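Local structure of thermophilic dibenzothiophene desulfurization enzyme C (Paenibacillus sp. A11-2, 5XDC) at residues I77-I80 with A81-D84; Y114-A117 with V118-W122; S245-T248 with P249-L253; H328-P331 with E332-G335; F373-D376 with R377-R380. The protein probably catalyses the FMNH2- and oxygen-dependent oxidation of dibenzothiophene to its 5-oxide and then its 5,5-dioxide, as a tetrameric flavin monooxygenase. All blocks are in the same frame, centred on the assembly; numbering follows the deposited sequence. Where two conformers were deposited one is given.

Contact 1: I77-I80 with A81-D84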
loop_
_atom_site.group_PDB
_atom_site.type_symbol
_atom_site.label_atom_id
_atom_site.label_comp_id
_atom_site.label_asym_id
_atom_site.label_seq_id
_atom_site.Cartn_x
_atom_site.Cartn_y
_atom_site.Cartn_z
ATOM N N ILE B 77 1.873 15.857 25.045
ATOM C CA ILE B 77 0.769 15.965 24.086
ATOM C C ILE B 77 0.383 14.585 23.575
ATOM O O ILE B 77 -0.800 14.224 23.532
ATOM C CB ILE B 77 1.159 16.895 22.922
ATOM C CG1 ILE B 77 1.247 18.358 23.378
ATOM C CG2 ILE B 77 0.156 16.787 21.772
ATOM C CD1 ILE B 77 1.954 19.271 22.413
ATOM N N ALA B 78 1.373 13.813 23.127
ATOM C CA ALA B 78 1.090 12.476 22.603
ATOM C C ALA B 78 0.464 11.588 23.668
ATOM O O ALA B 78 -0.460 10.813 23.386
ATOM C CB ALA B 78 2.369 11.843 22.047
ATOM N N GLU B 79 0.942 11.689 24.908
ATOM C CA GLU B 79 0.407 10.837 25.964
ATOM C C GLU B 79 -1.055 11.171 26.226
ATOM O O GLU B 79 -1.909 10.279 26.308
ATOM C CB GLU B 79 1.244 10.999 27.233
ATOM C CG GLU B 79 0.721 10.236 28.441
ATOM C CD GLU B 79 0.699 8.732 28.240
ATOM O OE1 GLU B 79 -0.172 8.063 28.839
ATOM O OE2 GLU B 79 1.526 8.216 27.460
ATOM N N ILE B 80 -1.364 12.459 26.353
ATOM C CA ILE B 80 -2.750 12.839 26.605
ATOM C C ILE B 80 -3.617 12.475 25.410
ATOM O O ILE B 80 -4.736 11.980 25.572
ATOM C CB ILE B 80 -2.841 14.335 26.953
ATOM C CG1 ILE B 80 -2.167 14.572 28.309
ATOM C CG2 ILE B 80 -4.278 14.788 27.003
ATOM C CD1 ILE B 80 -2.047 16.022 28.717
ATOM N N ALA B 81 -3.125 12.732 24.198
ATOM C CA ALA B 81 -3.917 12.444 23.010
ATOM C C ALA B 81 -4.245 10.960 22.905
ATOM O O ALA B 81 -5.301 10.603 22.379
ATOM C CB ALA B 81 -3.178 12.888 21.753
ATOM N N SER B 82 -3.338 10.089 23.370
ATOM C CA SER B 82 -3.576 8.652 23.313
ATOM C C SER B 82 -4.762 8.241 24.168
ATOM O O SER B 82 -5.374 7.206 23.893
ATOM C CB SER B 82 -2.320 7.887 23.751
ATOM O OG SER B 82 -2.139 7.914 25.161
ATOM N N ALA B 83 -5.088 9.025 25.195
ATOM C CA ALA B 83 -6.228 8.784 26.072
ATOM C C ALA B 83 -7.489 9.477 25.587
ATOM O O ALA B 83 -8.579 8.895 25.640
ATOM C CB ALA B 83 -5.911 9.274 27.490
ATOM N N ASP B 84 -7.354 10.721 25.134
ATOM C CA ASP B 84 -8.496 11.540 24.742
ATOM C C ASP B 84 -7.971 12.515 23.699
ATOM O O ASP B 84 -7.218 13.435 24.038
ATOM C CB ASP B 84 -9.090 12.262 25.950
ATOM C CG ASP B 84 -10.306 13.097 25.602
ATOM O OD1 ASP B 84 -10.303 13.746 24.537
ATOM O OD2 ASP B 84 -11.255 13.116 26.423
HETATM O O HOH W 1 0.775 6.781 25.113
#

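Contact 2: Y114-A117 with V118-W122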
loop_
_atom_site.group_PDB
_atom_site.type_symbol
_atom_site.label_atom_id
_atom_site.label_comp_id
_atom_site.label_asym_id
_atom_site.label_seq_id
_atom_site.Cartn_x
_atom_site.Cartn_y
_atom_site.Cartn_z
ATOM N N TYR B 114 3.172 36.351 31.543
ATOM C CA TYR B 114 3.481 34.979 31.925
ATOM C C TYR B 114 3.253 34.741 33.413
ATOM O O TYR B 114 2.700 33.702 33.788
ATOM C CB TYR B 114 4.908 34.623 31.507
ATOM C CG TYR B 114 5.092 34.481 30.010
ATOM C CD1 TYR B 114 4.059 34.747 29.117
ATOM C CD2 TYR B 114 6.305 34.073 29.486
ATOM C CE1 TYR B 114 4.245 34.621 27.751
ATOM C CE2 TYR B 114 6.495 33.945 28.124
ATOM C CZ TYR B 114 5.450 34.213 27.262
ATOM O OH TYR B 114 5.638 34.074 25.905
ATOM N N PRO B 115 3.632 35.659 34.307
ATOM C CA PRO B 115 3.256 35.448 35.714
ATOM C C PRO B 115 1.752 35.396 35.905
ATOM O O PRO B 115 1.251 34.649 36.754
ATOM C CB PRO B 115 3.891 36.654 36.428
ATOM C CG PRO B 115 5.028 37.011 35.587
ATOM C CD PRO B 115 4.566 36.786 34.160
ATOM N N GLN B 116 1.022 36.195 35.126
ATOM C CA GLN B 116 -0.431 36.169 35.184
ATOM C C GLN B 116 -0.965 34.816 34.739
ATOM O O GLN B 116 -1.850 34.243 35.382
ATOM C CB GLN B 116 -0.984 37.287 34.306
ATOM C CG GLN B 116 -2.417 37.604 34.575
ATOM C CD GLN B 116 -2.924 38.802 33.793
ATOM O OE1 GLN B 116 -2.234 39.347 32.923
ATOM N NE2 GLN B 116 -4.150 39.213 34.098
ATOM N N ALA B 117 -0.419 34.288 33.641
ATOM C CA ALA B 117 -0.836 32.983 33.135
ATOM C C ALA B 117 -0.590 31.881 34.155
ATOM O O ALA B 117 -1.372 30.921 34.247
ATOM C CB ALA B 117 -0.093 32.675 31.839
ATOM N N VAL B 118 0.509 31.981 34.913
ATOM C CA VAL B 118 0.773 31.013 35.976
ATOM C C VAL B 118 -0.235 31.173 37.111
ATOM O O VAL B 118 -0.847 30.198 37.567
ATOM C CB VAL B 118 2.216 31.166 36.498
ATOM C CG1 VAL B 118 2.427 30.271 37.713
ATOM C CG2 VAL B 118 3.237 30.840 35.412
ATOM N N ARG B 119 -0.405 32.406 37.596
ATOM C CA ARG B 119 -1.257 32.662 38.757
ATOM C C ARG B 119 -2.715 32.323 38.477
ATOM O O ARG B 119 -3.399 31.734 39.324
ATOM C CB ARG B 119 -1.107 34.133 39.162
ATOM C CG ARG B 119 -2.101 34.648 40.182
ATOM C CD ARG B 119 -1.865 36.141 40.485
ATOM N NE ARG B 119 -0.644 36.681 39.863
ATOM C CZ ARG B 119 -0.611 37.568 38.863
ATOM N NH1 ARG B 119 0.556 37.986 38.382
ATOM N NH2 ARG B 119 -1.731 38.049 38.339
ATOM N N GLU B 120 -3.201 32.686 37.297
ATOM C CA GLU B 120 -4.595 32.505 36.930
ATOM C C GLU B 120 -4.845 31.201 36.182
ATOM O O GLU B 120 -5.984 30.946 35.783
ATOM C CB GLU B 120 -5.057 33.699 36.086
ATOM C CG GLU B 120 -4.905 35.056 36.812
ATOM C CD GLU B 120 -5.462 36.232 36.028
ATOM O OE1 GLU B 120 -6.071 36.029 34.957
ATOM O OE2 GLU B 120 -5.291 37.382 36.492
ATOM N N ARG B 121 -3.811 30.384 35.984
ATOM C CA ARG B 121 -3.938 29.064 35.362
ATOM C C ARG B 121 -4.580 29.166 33.976
ATOM O O ARG B 121 -5.564 28.491 33.666
ATOM C CB ARG B 121 -4.706 28.112 36.281
ATOM C CG ARG B 121 -4.012 27.963 37.642
ATOM C CD ARG B 121 -4.407 26.710 38.393
ATOM N NE ARG B 121 -3.570 26.506 39.576
ATOM C CZ ARG B 121 -2.400 25.863 39.591
ATOM N NH1 ARG B 121 -1.880 25.328 38.479
ATOM N NH2 ARG B 121 -1.738 25.753 40.739
ATOM N N TRP B 122 -3.990 30.009 33.135
ATOM C CA TRP B 122 -4.532 30.273 31.804
ATOM C C TRP B 122 -4.449 29.055 30.895
ATOM O O TRP B 122 -3.403 28.414 30.780
ATOM C CB TRP B 122 -3.793 31.423 31.142
ATOM C CG TRP B 122 -4.181 32.775 31.631
ATOM C CD1 TRP B 122 -5.074 33.079 32.628
ATOM C CD2 TRP B 122 -3.688 34.016 31.138
ATOM N NE1 TRP B 122 -5.158 34.442 32.778
ATOM C CE2 TRP B 122 -4.316 35.039 31.878
ATOM C CE3 TRP B 122 -2.765 34.367 30.145
ATOM C CZ2 TRP B 122 -4.061 36.390 31.640
ATOM C CZ3 TRP B 122 -2.509 35.711 29.916
ATOM C CH2 TRP B 122 -3.148 36.702 30.666
HETATM O O HOH W 2 -1.227 28.473 32.605
#

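Contact 3: S245-T248 with P249-L253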
loop_
_atom_site.group_PDB
_atom_site.type_symbol
_atom_site.label_atom_id
_atom_site.label_comp_id
_atom_site.label_asym_id
_atom_site.label_seq_id
_atom_site.Cartn_x
_atom_site.Cartn_y
_atom_site.Cartn_z
ATOM N N SER B 245 8.790 32.773 12.323
ATOM C CA SER B 245 8.219 31.787 11.413
ATOM C C SER B 245 8.422 30.353 11.900
ATOM O O SER B 245 7.896 29.432 11.256
ATOM C CB SER B 245 8.799 31.958 10.002
ATOM O OG SER B 245 10.118 31.444 9.903
ATOM N N LEU B 246 9.150 30.126 13.009
ATOM C CA LEU B 246 9.174 28.807 13.631
ATOM C C LEU B 246 7.795 28.377 14.105
ATOM O O LEU B 246 7.599 27.195 14.395
ATOM C CB LEU B 246 10.109 28.748 14.834
ATOM C CG LEU B 246 11.626 28.808 14.618
ATOM C CD1 LEU B 246 12.316 28.795 15.984
ATOM C CD2 LEU B 246 12.100 27.641 13.754
ATOM N N TRP B 247 6.846 29.307 14.199
ATOM C CA TRP B 247 5.525 28.951 14.700
ATOM C C TRP B 247 4.938 27.783 13.911
ATOM O O TRP B 247 4.353 26.862 14.500
ATOM C CB TRP B 247 4.579 30.156 14.643
ATOM C CG TRP B 247 3.207 29.772 15.084
ATOM C CD1 TRP B 247 2.760 29.690 16.357
ATOM C CD2 TRP B 247 2.128 29.337 14.245
ATOM N NE1 TRP B 247 1.456 29.262 16.377
ATOM C CE2 TRP B 247 1.042 29.042 15.089
ATOM C CE3 TRP B 247 1.974 29.191 12.863
ATOM C CZ2 TRP B 247 -0.184 28.589 14.600
ATOM C CZ3 TRP B 247 0.756 28.742 12.375
ATOM C CH2 TRP B 247 -0.304 28.450 13.241
ATOM N N THR B 248 5.113 27.790 12.585
ATOM C CA THR B 248 4.474 26.758 11.767
ATOM C C THR B 248 5.099 25.392 11.984
ATOM O O THR B 248 4.352 24.443 12.266
ATOM C CB THR B 248 4.508 27.154 10.292
ATOM O OG1 THR B 248 4.294 28.557 10.182
ATOM C CG2 THR B 248 3.412 26.404 9.522
ATOM N N PRO B 249 6.422 25.199 11.869
ATOM C CA PRO B 249 6.957 23.860 12.168
ATOM C C PRO B 249 6.637 23.403 13.575
ATOM O O PRO B 249 6.306 22.228 13.768
ATOM C CB PRO B 249 8.470 24.006 11.930
ATOM C CG PRO B 249 8.720 25.489 11.838
ATOM C CD PRO B 249 7.461 26.101 11.338
ATOM N N ILE B 250 6.694 24.299 14.573
ATOM C CA ILE B 250 6.328 23.920 15.935
ATOM C C ILE B 250 4.915 23.359 15.962
ATOM O O ILE B 250 4.644 22.321 16.577
ATOM C CB ILE B 250 6.452 25.126 16.883
ATOM C CG1 ILE B 250 7.931 25.437 17.121
ATOM C CG2 ILE B 250 5.740 24.860 18.202
ATOM C CD1 ILE B 250 8.159 26.764 17.833
ATOM N N THR B 251 3.997 24.069 15.321
ATOM C CA THR B 251 2.586 23.711 15.385
ATOM C C THR B 251 2.307 22.455 14.572
ATOM O O THR B 251 1.525 21.599 14.994
ATOM C CB THR B 251 1.750 24.893 14.899
ATOM O OG1 THR B 251 1.928 26.002 15.794
ATOM C CG2 THR B 251 0.251 24.546 14.847
ATOM N N GLN B 252 2.937 22.331 13.411
ATOM C CA GLN B 252 2.757 21.133 12.600
ATOM C C GLN B 252 3.331 19.906 13.298
ATOM O O GLN B 252 2.810 18.799 13.126
ATOM C CB GLN B 252 3.382 21.367 11.224
ATOM C CG GLN B 252 2.621 22.368 10.398
ATOM C CD GLN B 252 1.373 21.759 9.767
ATOM O OE1 GLN B 252 1.393 20.608 9.348
ATOM N NE2 GLN B 252 0.289 22.524 9.709
ATOM N N LEU B 253 4.357 20.078 14.136
ATOM C CA LEU B 253 4.845 18.951 14.927
ATOM C C LEU B 253 3.953 18.651 16.128
ATOM O O LEU B 253 3.885 17.494 16.569
ATOM C CB LEU B 253 6.293 19.190 15.374
ATOM C CG LEU B 253 7.028 17.953 15.880
ATOM C CD1 LEU B 253 7.201 16.922 14.803
ATOM C CD2 LEU B 253 8.403 18.339 16.422
#

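Contact 4: H328-P331 with E332-G335. With SO4 (sulfate ion), chain K; SO4 (sulfate ion), chain N.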
loop_
_atom_site.group_PDB
_atom_site.type_symbol
_atom_site.label_atom_id
_atom_site.label_comp_id
_atom_site.label_asym_id
_atom_site.label_seq_id
_atom_site.Cartn_x
_atom_site.Cartn_y
_atom_site.Cartn_z
ATOM N N HIS B 328 18.638 34.205 16.926
ATOM C CA HIS B 328 18.295 34.390 15.528
ATOM C C HIS B 328 18.252 33.034 14.847
ATOM O O HIS B 328 18.963 32.099 15.228
ATOM C CB HIS B 328 19.278 35.313 14.825
ATOM C CG HIS B 328 19.322 36.685 15.419
ATOM N ND1 HIS B 328 20.288 37.072 16.323
ATOM C CD2 HIS B 328 18.493 37.745 15.272
ATOM C CE1 HIS B 328 20.065 38.321 16.692
ATOM N NE2 HIS B 328 18.983 38.753 16.068
ATOM N N VAL B 329 17.383 32.942 13.849
ATOM C CA VAL B 329 17.200 31.729 13.068
ATOM C C VAL B 329 17.207 32.129 11.605
ATOM O O VAL B 329 16.542 33.101 11.220
ATOM C CB VAL B 329 15.891 31.010 13.434
ATOM C CG1 VAL B 329 15.671 29.808 12.517
ATOM C CG2 VAL B 329 15.924 30.577 14.887
ATOM N N THR B 330 17.959 31.388 10.793
ATOM C CA THR B 330 18.048 31.662 9.372
ATOM C C THR B 330 16.969 30.911 8.606
ATOM O O THR B 330 16.451 29.897 9.081
ATOM C CB THR B 330 19.410 31.243 8.834
ATOM O OG1 THR B 330 19.513 29.816 8.885
ATOM C CG2 THR B 330 20.537 31.863 9.661
ATOM N N PRO B 331 16.628 31.385 7.406
ATOM C CA PRO B 331 15.652 30.658 6.582
ATOM C C PRO B 331 16.076 29.235 6.295
ATOM O O PRO B 331 15.220 28.354 6.144
ATOM C CB PRO B 331 15.576 31.485 5.294
ATOM C CG PRO B 331 16.280 32.773 5.578
ATOM C CD PRO B 331 17.181 32.570 6.728
ATOM N N GLU B 332 17.382 28.983 6.205
ATOM C CA GLU B 332 17.859 27.629 5.967
ATOM C C GLU B 332 17.595 26.735 7.169
ATOM O O GLU B 332 17.141 25.593 7.009
ATOM C CB GLU B 332 19.345 27.659 5.615
ATOM C CG GLU B 332 19.619 28.313 4.260
ATOM C CD GLU B 332 19.569 29.855 4.261
ATOM O OE1 GLU B 332 19.761 30.491 5.328
ATOM O OE2 GLU B 332 19.343 30.437 3.171
ATOM N N GLN B 333 17.858 27.238 8.382
ATOM C CA GLN B 333 17.547 26.483 9.590
ATOM C C GLN B 333 16.050 26.227 9.699
ATOM O O GLN B 333 15.622 25.116 10.026
ATOM C CB GLN B 333 18.041 27.238 10.826
ATOM C CG GLN B 333 19.570 27.362 10.908
ATOM C CD GLN B 333 20.018 28.310 12.011
ATOM O OE1 GLN B 333 19.367 29.324 12.267
ATOM N NE2 GLN B 333 21.120 27.974 12.676
ATOM N N ARG B 334 15.245 27.263 9.465
ATOM C CA ARG B 334 13.797 27.122 9.558
ATOM C C ARG B 334 13.279 26.172 8.485
ATOM O O ARG B 334 12.413 25.331 8.758
ATOM C CB ARG B 334 13.132 28.493 9.428
ATOM C CG ARG B 334 11.638 28.492 9.694
ATOM C CD ARG B 334 10.802 28.305 8.435
ATOM N NE ARG B 334 9.394 28.537 8.741
ATOM C CZ ARG B 334 8.362 28.051 8.057
ATOM N NH1 ARG B 334 8.545 27.267 7.000
ATOM N NH2 ARG B 334 7.133 28.346 8.451
ATOM N N GLY B 335 13.807 26.294 7.266
ATOM C CA GLY B 335 13.340 25.464 6.168
ATOM C C GLY B 335 13.667 23.999 6.361
ATOM O O GLY B 335 12.815 23.130 6.148
HETATM S S SO4 K . 23.179 24.974 13.446
HETATM O O1 SO4 K . 24.387 24.252 13.051
HETATM O O2 SO4 K . 22.566 24.294 14.588
HETATM O O3 SO4 K . 23.529 26.342 13.837
HETATM O O4 SO4 K . 22.291 25.030 12.287
HETATM S S SO4 N . 22.265 32.819 18.422
HETATM O O1 SO4 N . 23.002 31.685 17.868
HETATM O O2 SO4 N . 21.551 32.401 19.629
HETATM O O3 SO4 N . 23.200 33.888 18.777
HETATM O O4 SO4 N . 21.338 33.317 17.405
HETATM O O HOH W 3 20.734 30.108 14.948
#

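Contact 5: F373-D376 with R377-R380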
loop_
_atom_site.group_PDB
_atom_site.type_symbol
_atom_site.label_atom_id
_atom_site.label_comp_id
_atom_site.label_asym_id
_atom_site.label_seq_id
_atom_site.Cartn_x
_atom_site.Cartn_y
_atom_site.Cartn_z
ATOM N N PHE B 373 -18.404 -0.718 22.206
ATOM C CA PHE B 373 -16.951 -0.816 22.310
ATOM C C PHE B 373 -16.305 0.536 21.996
ATOM O O PHE B 373 -15.390 0.984 22.700
ATOM C CB PHE B 373 -16.461 -1.924 21.369
ATOM C CG PHE B 373 -14.958 -2.124 21.348
ATOM C CD1 PHE B 373 -14.173 -1.837 22.453
ATOM C CD2 PHE B 373 -14.341 -2.613 20.210
ATOM C CE1 PHE B 373 -12.803 -2.022 22.409
ATOM C CE2 PHE B 373 -12.967 -2.804 20.171
ATOM C CZ PHE B 373 -12.205 -2.507 21.272
ATOM N N GLY B 374 -16.791 1.209 20.959
ATOM C CA GLY B 374 -16.399 2.583 20.710
ATOM C C GLY B 374 -15.025 2.760 20.102
ATOM O O GLY B 374 -14.479 3.866 20.148
ATOM N N PHE B 375 -14.463 1.713 19.511
ATOM C CA PHE B 375 -13.099 1.793 18.995
ATOM C C PHE B 375 -12.997 2.742 17.814
ATOM O O PHE B 375 -11.921 3.301 17.561
ATOM C CB PHE B 375 -12.623 0.392 18.602
ATOM C CG PHE B 375 -11.199 0.348 18.123
ATOM C CD1 PHE B 375 -10.164 0.265 19.026
ATOM C CD2 PHE B 375 -10.908 0.388 16.770
ATOM C CE1 PHE B 375 -8.870 0.239 18.595
ATOM C CE2 PHE B 375 -9.603 0.351 16.341
ATOM C CZ PHE B 375 -8.593 0.278 17.256
ATOM N N ASP B 376 -14.100 2.957 17.101
ATOM C CA ASP B 376 -14.111 3.853 15.960
ATOM C C ASP B 376 -13.775 5.287 16.335
ATOM O O ASP B 376 -13.504 6.078 15.438
ATOM C CB ASP B 376 -15.475 3.808 15.287
ATOM C CG ASP B 376 -16.577 4.265 16.187
ATOM O OD1 ASP B 376 -16.818 3.607 17.220
ATOM O OD2 ASP B 376 -17.229 5.278 15.854
ATOM N N ARG B 377 -13.805 5.632 17.623
ATOM C CA ARG B 377 -13.394 6.966 18.058
ATOM C C ARG B 377 -11.996 7.317 17.566
ATOM O O ARG B 377 -11.734 8.462 17.180
ATOM C CB ARG B 377 -13.453 7.046 19.582
ATOM C CG ARG B 377 -12.993 8.353 20.154
ATOM C CD ARG B 377 -13.218 8.369 21.675
ATOM N NE ARG B 377 -12.582 7.231 22.341
ATOM C CZ ARG B 377 -11.326 7.203 22.762
ATOM N NH1 ARG B 377 -10.545 8.268 22.622
ATOM N NH2 ARG B 377 -10.848 6.106 23.331
ATOM N N PHE B 378 -11.074 6.350 17.578
ATOM C CA PHE B 378 -9.708 6.645 17.152
ATOM C C PHE B 378 -9.660 7.044 15.679
ATOM O O PHE B 378 -9.066 8.070 15.319
ATOM C CB PHE B 378 -8.809 5.437 17.420
ATOM C CG PHE B 378 -8.663 5.094 18.884
ATOM C CD1 PHE B 378 -7.788 5.811 19.694
ATOM C CD2 PHE B 378 -9.371 4.038 19.442
ATOM C CE1 PHE B 378 -7.640 5.492 21.037
ATOM C CE2 PHE B 378 -9.228 3.707 20.778
ATOM C CZ PHE B 378 -8.369 4.447 21.581
ATOM N N TRP B 379 -10.311 6.265 14.811
ATOM C CA TRP B 379 -10.382 6.637 13.404
ATOM C C TRP B 379 -11.111 7.959 13.231
ATOM O O TRP B 379 -10.671 8.816 12.462
ATOM C CB TRP B 379 -11.061 5.537 12.592
ATOM C CG TRP B 379 -11.287 5.916 11.145
ATOM C CD1 TRP B 379 -10.399 5.805 10.122
ATOM C CD2 TRP B 379 -12.476 6.471 10.580
ATOM N NE1 TRP B 379 -10.954 6.269 8.947
ATOM C CE2 TRP B 379 -12.232 6.681 9.206
ATOM C CE3 TRP B 379 -13.727 6.808 11.100
ATOM C CZ2 TRP B 379 -13.187 7.202 8.349
ATOM C CZ3 TRP B 379 -14.673 7.337 10.242
ATOM C CH2 TRP B 379 -14.401 7.520 8.885
ATOM N N ARG B 380 -12.221 8.155 13.943
ATOM C CA ARG B 380 -12.962 9.405 13.776
ATOM C C ARG B 380 -12.104 10.615 14.157
ATOM O O ARG B 380 -12.080 11.623 13.440
ATOM C CB ARG B 380 -14.245 9.379 14.604
ATOM C CG ARG B 380 -15.326 8.478 14.025
ATOM C CD ARG B 380 -16.650 8.686 14.725
ATOM N NE ARG B 380 -16.712 8.046 16.030
ATOM C CZ ARG B 380 -16.631 8.675 17.204
ATOM N NH1 ARG B 380 -16.453 9.983 17.268
ATOM N NH2 ARG B 380 -16.708 7.986 18.325
HETATM O O HOH W 4 -14.952 5.562 22.284
HETATM O O HOH W 5 -10.791 3.337 15.017
HETATM O O HOH W 6 -17.821 5.324 19.023
#

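Contact 1: I77-I80 with A81-D84
S82 and E79 meet on one flank of a helical turn, and the serine does so by folding back onto the backbone. Its hydroxyl sits between its own backbone N and carbonyl carbon (chi1 76°), which drops OG onto the carbonyl oxygen of E79 at 2.6 Å, and the hydroxyl donates to it. E79 leaves the backbone with CG anti to N, and the bend at chi2 (62°) leaves its carboxylate beside the serine hydroxyl but not in direct bonding contact, E79 OE1 lying 4.2 Å from S82 OG. A water spans the pair, giving one hydrogen to E79 OE2 at 2.9 Å and the other to S82 OG. R29 of helix 16-38 lies close by, with a weak hydrogen bond to S82 OG and a long, weak ion pair to E79.

The place is the C-terminal end of helix 70-83, in a domain of the acyl-CoA dehydrogenase type. Here I80 O takes two donors: D84 N comes nearly straight on at 2.9 Å, while A83 N approaches from above the carbonyl plane at 3.0 Å. One turn earlier A81 N still bonds to I77 O at 2.8 Å. I77 and I80 turn their branched chains toward F91 of helix 85-104, and D84, the N-cap of that helix, receives L87 N on OD1 and pairs through OD2 with R35.

Contact 2: Y114-A117 with V118-W122
W122 lays its indole against A117 at the Schellman motif that ends helix 107-119, with R121 at positive phi. The packing is close on this side. A117 CA sits over a face of the ring, 3.9 Å from the centroid of the five-membered ring, as a CH-pi contact, and A117 CB touches CE3 at 3.6 Å. The backbone fixes the approach, since W122 N donates to A117 O in the carbonyl plane, on a lone pair, at 3.0 Å, a bond that belongs to the motif itself. Farther along the indole, Q116 brings its amide carbon CD to 3.4 Å from W122 CZ2, the amide and ring planes turned 43° apart. Its chain can reach so far because CG is anti to the backbone N (chi1 -164°) and the rest is extended. R167 of strand 167-174 touches both Q116 and W122, joining this helix end to the neighbouring sheet.

The other flank is looser and faces solvent. R119, an exposed residue, bends at chi3 and draws its guanidinium back over the preceding turn, with P115 O and Q116 CA over one face and NH2 no nearer than 3.9 Å to Q116 CG. R121 is also exposed and leads away from the turn.

E120 closes the packed side. Its carboxylate, nearly perpendicular to the Q116 amide, accepts twice, each time from above its plane: Q116 NE2 reaches OE2 at 3.2 Å, and W122 NE1 reaches OE1 at 2.8 Å.

Contact 3: S245-T248 with P249-L253
W247 reaches forward along the helix, and T251 comes up against one face of its indole. From CB the tryptophan chain leaves anti to the backbone N (chi1 177°), and the ring stands across T251. CG is still 4.0 Å from T251 OG1. Over the pyrrole half of the ring the gap narrows, with NE1 at 3.3 Å from OG1 but at a poor angle for a bond; its hydrogen goes instead to S96 O. CE2 comes nearest, 3.2 Å from OG1, which lies over the ring toward its rim. On the benzene side, T251 CB is 4.2 Å from the centroid of the six-membered ring and 14° off its normal, a CH-pi contact, and CZ2 meets the T251 methyl CG2. The ring also has Y100 edge-to-face.

This is the first turn of helix 247-276 of the acyl-CoA dehydrogenase fold, entered from a 3-10 turn. It backs the flavin site: W247 lies about 4 Å from S129 and Q252 about 5 Å from Y413, side chain to side chain, both FMN-binding residues in another structure of this protein. W247 O is gripped twice by T251, whose OG1 and backbone N, both at 2.9 Å, arrive from opposite faces of the carbonyl plane. The hydroxyl also pairs with S96 OG. An alanine at W247 would keep the carbonyl but is likely to leave S96 O without its indole donor and T251 without the ring that covers it. L246 CB touches I250 CD1. P249 has no N-H to give S245 O, and its CD lies 3.4 Å from that oxygen.

Contact 4: H328-P331 with E332-G335
T330 and Q333 exchange bonds in both directions, forming a capping box at the start of helix 331-363. T330 OG1, the N-cap oxygen, accepts Q333 N at 3.1 Å with an N-H angle of 166°, while T330 N donates to Q333 OE1 at 2.9 Å, tilted 26° from the amide carbonyl plane. An extended chain beyond CG takes the glutamine amide back past the threonine to do this. OE1 has a second donor, a water at 3.1 Å that also gives a hydrogen to H328 O. NE2 turns to a sulfate, probably from the crystallisation liquor, bonding its O4 at 3.2 Å and, weakly, its O3; R326 and R319 hold the same ion. A leucine in place of Q333 would probably leave T330 N without its acceptor and the first turn less firmly closed. A second sulfate receives H328 N at 2.9 Å. Ordinary helical bonds begin with R334 N to T330 O and G335 N to P331 O.

R334 carries the contact into the fold: its guanidinium pairs with the terminal carboxylate of S414 and lies on T248 and P249 of helix 247-276, while Q333 packs on R319 and L323 of helix 293-324.

Contact 5: F373-D376 with R377-R380
D376 and R380 are brought together by two torsions. The aspartate carboxylate lies between its own backbone N and carbonyl carbon (chi1 62°), turned forward over the coming turn, and the arginine chain, with CG anti to the carbonyl carbon, bends at chi3 (-77°) to meet it. R380 NE then donates to D376 OD2 at 2.8 Å in a nearly straight salt bridge. OD2 lies in the guanidinium plane, whereas NE approaches OD2 from above the carboxylate plane. A water ties the other ends, giving to OD1 at 2.7 Å and accepting from NH2, which also pairs with E36 of helix 16-38.

These residues form the first turn of helix 376-385, in the C-terminal acyl-CoA dehydrogenase-type domain. The main chain winds in through 3-10-like bonds, R377 N to G374 O and F378 N to F375 O, before R380 N donates to D376 O at 2.9 Å. On the buried flank F375 and F378 meet obliquely, their planes at 53° and centroids 5.3 Å apart, with F378 CD2 lying over the F375 face near its rim. Y360 closes on F375 edge-to-face. Two more waters serve the entering carbonyls: one joins G374 O to the side-chain NE of R377, the other joins F375 O to W379 N. W379 stacks on W379 of the second subunit, and its NE1 bonds to S357 OG of that chain.

Overall arrangement
The five contacts follow one another along the chain, each closing before the next opens, and all are helix turns or ends. Contacts 1 and 2 belong to the N-terminal acyl-CoA dehydrogenase-type domain, about 24 Å between centres; contacts 4 and 5 lie in the C-terminal one, centres about 40 Å apart on opposite sides of the chain's centre. Two pairs touch. Contacts 1 and 5, centres about 14 Å apart, pack A83 O and S82 O against R377 and F378, joining the two domains. Contacts 3 and 4, centres about 12 Å apart, meet through R334 NE and S245 O. The turns thus tie helices 70-83, 247-276, 331-363 and 376-385 together, and contact 5 carries this framework to another subunit.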